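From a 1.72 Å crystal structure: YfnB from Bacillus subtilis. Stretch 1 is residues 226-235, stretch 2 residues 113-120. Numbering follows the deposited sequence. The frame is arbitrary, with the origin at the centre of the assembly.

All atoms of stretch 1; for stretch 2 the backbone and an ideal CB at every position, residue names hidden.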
# COMPACT_ATOMS: atom_id res chain seq x y z
N LEU A 226 -5.57 8.47 14.92
CA LEU A 226 -4.20 8.96 14.98
C LEU A 226 -4.04 10.25 15.78
O LEU A 226 -2.95 10.48 16.31
CB LEU A 226 -3.60 9.15 13.60
CG LEU A 226 -3.09 7.87 12.96
CD1 LEU A 226 -2.78 8.18 11.48
CD2 LEU A 226 -1.84 7.27 13.67
N TYR A 227 -5.09 11.07 15.86
CA TYR A 227 -4.99 12.33 16.64
C TYR A 227 -4.56 12.03 18.07
O TYR A 227 -3.64 12.67 18.61
CB TYR A 227 -6.29 13.14 16.60
CG TYR A 227 -6.58 13.65 15.21
CD1 TYR A 227 -5.70 14.53 14.58
CD2 TYR A 227 -7.75 13.27 14.53
CE1 TYR A 227 -5.94 15.01 13.29
CE2 TYR A 227 -8.02 13.75 13.24
CZ TYR A 227 -7.10 14.64 12.63
OH TYR A 227 -7.33 15.11 11.36
N HIS A 228 -5.22 11.07 18.70
CA HIS A 228 -4.87 10.72 20.06
C HIS A 228 -3.50 10.06 20.18
O HIS A 228 -2.77 10.36 21.11
CB HIS A 228 -5.96 9.86 20.72
CG HIS A 228 -7.17 10.65 21.12
ND1 HIS A 228 -8.39 10.07 21.38
CD2 HIS A 228 -7.34 11.99 21.25
CE1 HIS A 228 -9.25 11.01 21.72
NE2 HIS A 228 -8.65 12.18 21.65
N ILE A 229 -3.17 9.16 19.26
CA ILE A 229 -1.87 8.47 19.31
C ILE A 229 -0.72 9.47 19.14
O ILE A 229 0.34 9.35 19.80
CB ILE A 229 -1.83 7.35 18.23
CG1 ILE A 229 -2.68 6.16 18.75
CG2 ILE A 229 -0.41 6.88 17.89
CD1 ILE A 229 -3.06 5.20 17.63
N LEU A 230 -0.96 10.47 18.30
CA LEU A 230 0.07 11.49 18.01
C LEU A 230 0.01 12.64 19.01
O LEU A 230 0.89 13.54 18.98
CB LEU A 230 -0.13 12.01 16.58
CG LEU A 230 0.07 10.95 15.49
CD1 LEU A 230 -0.23 11.57 14.13
CD2 LEU A 230 1.49 10.36 15.51
N ASN A 231 -1.01 12.61 19.88
CA ASN A 231 -1.26 13.65 20.87
C ASN A 231 -1.32 15.05 20.25
O ASN A 231 -0.60 15.96 20.68
CB ASN A 231 -0.24 13.61 22.02
CG ASN A 231 -0.62 14.52 23.18
OD1 ASN A 231 -1.81 14.80 23.39
ND2 ASN A 231 0.38 14.99 23.92
N ILE A 232 -2.15 15.19 19.24
CA ILE A 232 -2.45 16.50 18.66
C ILE A 232 -3.96 16.66 18.57
O ILE A 232 -4.68 15.68 18.36
CB ILE A 232 -1.79 16.73 17.26
CG1 ILE A 232 -2.28 15.71 16.23
CG2 ILE A 232 -0.26 16.74 17.33
CD1 ILE A 232 -2.45 16.33 14.88
N GLU A 233 -4.45 17.90 18.72
CA GLU A 233 -5.89 18.18 18.61
C GLU A 233 -6.38 18.16 17.17
O GLU A 233 -5.76 18.75 16.28
CB GLU A 233 -6.22 19.52 19.25
CG GLU A 233 -5.47 19.74 20.54
CD GLU A 233 -6.18 20.70 21.46
OE1 GLU A 233 -6.31 21.90 21.10
OE2 GLU A 233 -6.61 20.24 22.55
N ASN A 234 -7.52 17.50 16.95
CA ASN A 234 -8.16 17.47 15.64
C ASN A 234 -8.73 18.84 15.26
O ASN A 234 -9.32 19.54 16.10
CB ASN A 234 -9.27 16.42 15.63
CG ASN A 234 -9.97 16.29 14.27
OD1 ASN A 234 -9.66 17.01 13.31
ND2 ASN A 234 -10.93 15.37 14.19
N THR A 235 -8.54 19.22 13.99
CA THR A 235 -9.09 20.46 13.43
C THR A 235 -9.32 20.29 11.92
O THR A 235 -9.48 21.26 11.17
CB THR A 235 -8.22 21.71 13.75
OG1 THR A 235 -8.93 22.89 13.37
CG2 THR A 235 -6.86 21.68 13.04
N UNK A 113 -4.16 16.54 5.67
CA UNK A 113 -4.08 18.01 5.67
C UNK A 113 -3.73 18.54 7.06
O UNK A 113 -2.88 19.45 7.22
CB UNK A 113 -5.40 18.62 5.20
N UNK A 114 -4.40 18.01 8.08
CA UNK A 114 -4.10 18.39 9.47
C UNK A 114 -2.68 17.99 9.88
O UNK A 114 -1.95 18.79 10.47
CB UNK A 114 -5.11 17.74 10.42
N UNK A 115 -2.27 16.76 9.56
CA UNK A 115 -0.94 16.30 10.01
C UNK A 115 0.22 17.02 9.34
O UNK A 115 1.27 17.23 9.96
CB UNK A 115 -0.80 14.80 9.75
N UNK A 116 0.02 17.43 8.08
CA UNK A 116 1.04 18.14 7.34
C UNK A 116 1.46 19.43 8.09
O UNK A 116 2.59 19.87 7.96
CB UNK A 116 0.53 18.47 5.94
N UNK A 117 0.53 20.01 8.84
CA UNK A 117 0.80 21.26 9.59
C UNK A 117 1.75 21.04 10.76
O UNK A 117 2.34 22.01 11.27
CB UNK A 117 -0.51 21.86 10.11
N UNK A 118 1.88 19.80 11.23
CA UNK A 118 2.65 19.53 12.47
C UNK A 118 3.70 18.43 12.42
O UNK A 118 4.44 18.23 13.39
CB UNK A 118 1.67 19.17 13.59
N UNK A 119 3.75 17.69 11.31
CA UNK A 119 4.67 16.57 11.14
C UNK A 119 5.23 16.59 9.74
O UNK A 119 4.63 17.20 8.83
CB UNK A 119 3.98 15.24 11.42
N UNK A 120 6.37 15.93 9.53
CA UNK A 120 6.91 15.75 8.19
C UNK A 120 6.34 14.44 7.65
O UNK A 120 6.47 13.38 8.29
CB UNK A 120 8.44 15.74 8.19

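Position 113 is helical, with its CA-to-CB bond sideways to stretch 1. Nothing of that stretch lies within 5.5 Å of the ideal CB, so the contact sets little limit here. The deposited residue is Ser 113, which does not touch stretch 1.

Position 114 is more constrained. Its CB points toward stretch 1, and the ideal CB lies 3.6 Å from Tyr 227 OH. A hydroxyl this near favours a short polar side chain: Ser, Thr, Asn or Asp. The residue is Asn 114. Its ND2 donates a hydrogen bond to Tyr 227 OH, 2.9 Å long and nearly straight at 174°. The amide extends on to the end of stretch 1, where OD1 of Asn 114 packs 3.5 Å from Thr 235 CG2. ND2 of Asn 114 also comes within 3.4 Å of Asn 234 OD1, but the angle is too poor for a hydrogen bond.

Position 115 is helical, and its CB points sideways. The ideal CB is 5.5 Å from Leu 230 CD1, which leaves room for a side chain to reach the apolar groups of Tyr 227, Leu 230 and Ile 232. Leu, Met, Ile or Phe would be reasonable. The residue is Leu 115. Its CD2 sits 3.6 Å from Ile 232 CD1, 3.7 Å from Leu 230 CD1 and 4.3 Å from Tyr 227 CE1, so one methyl meets all three side chains.

Position 116 is out of reach of stretch 1. Many residues would fit; the deposited one is Gln 116.

Position 117 points toward stretch 1, but its ideal CB has nothing of it within 5.5 Å. A polar side chain would do well. Gln 117 makes no contact with stretch 1.

At position 118 the CB points toward stretch 1, and the ideal CB is 4.9 Å from Ile 232 CG2. A medium or long side chain could cover that methyl; Leu, Met, Gln or Lys are all plausible. Gln 118 does so, with OE1 3.6 Å from Ile 232 CG2. This is packing, not a polar bond.

Position 119 has extended backbone angles, and its CB points toward stretch 1 from a distance. A large apolar group is needed to bridge the gap to Leu 230 and Ile 232: Phe, Met or Leu. Phe 119 places CZ 3.8 Å from Leu 230 CB and 3.7 Å from Ile 232 CG2. Leu 230 CD1 lies over one face of the ring.

Position 120 is a strand residue beyond reach, and the contact does not select its side chain. It is Asp 120.

Stretch 2 (113-120) SNLQQQFD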
# COMPACT_ATOMS: atom_id res chain seq x y z
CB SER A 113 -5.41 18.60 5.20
OG SER A 113 -5.35 20.01 5.30
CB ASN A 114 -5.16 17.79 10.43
CG ASN A 114 -6.45 18.60 10.46
OD1 ASN A 114 -6.45 19.80 10.16
ND2 ASN A 114 -7.56 17.95 10.85
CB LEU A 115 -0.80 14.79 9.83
CG LEU A 115 -1.80 13.89 10.57
CD1 LEU A 115 -1.43 12.42 10.33
CD2 LEU A 115 -1.90 14.20 12.07
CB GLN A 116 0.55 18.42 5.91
CG GLN A 116 1.58 19.05 4.96
CD GLN A 116 1.70 20.56 5.12
OE1 GLN A 116 0.78 21.23 5.60
NE2 GLN A 116 2.87 21.10 4.75
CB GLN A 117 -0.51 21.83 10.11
CG GLN A 117 -1.57 21.98 9.04
CD GLN A 117 -1.81 23.40 8.70
OE1 GLN A 117 -1.30 23.90 7.69
NE2 GLN A 117 -2.57 24.09 9.55
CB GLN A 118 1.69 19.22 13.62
CG GLN A 118 0.73 20.35 13.92
CD GLN A 118 -0.01 20.12 15.21
OE1 GLN A 118 0.60 20.05 16.29
NE2 GLN A 118 -1.32 20.01 15.13
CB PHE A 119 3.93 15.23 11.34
CG PHE A 119 3.30 15.08 12.70
CD1 PHE A 119 4.01 14.48 13.75
CD2 PHE A 119 1.99 15.52 12.94
CE1 PHE A 119 3.42 14.34 15.01
CE2 PHE A 119 1.41 15.40 14.20
CZ PHE A 119 2.12 14.80 15.24
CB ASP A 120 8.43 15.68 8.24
CG ASP A 120 9.05 16.97 8.71
OD1 ASP A 120 8.49 18.05 8.41
OD2 ASP A 120 10.11 16.91 9.37
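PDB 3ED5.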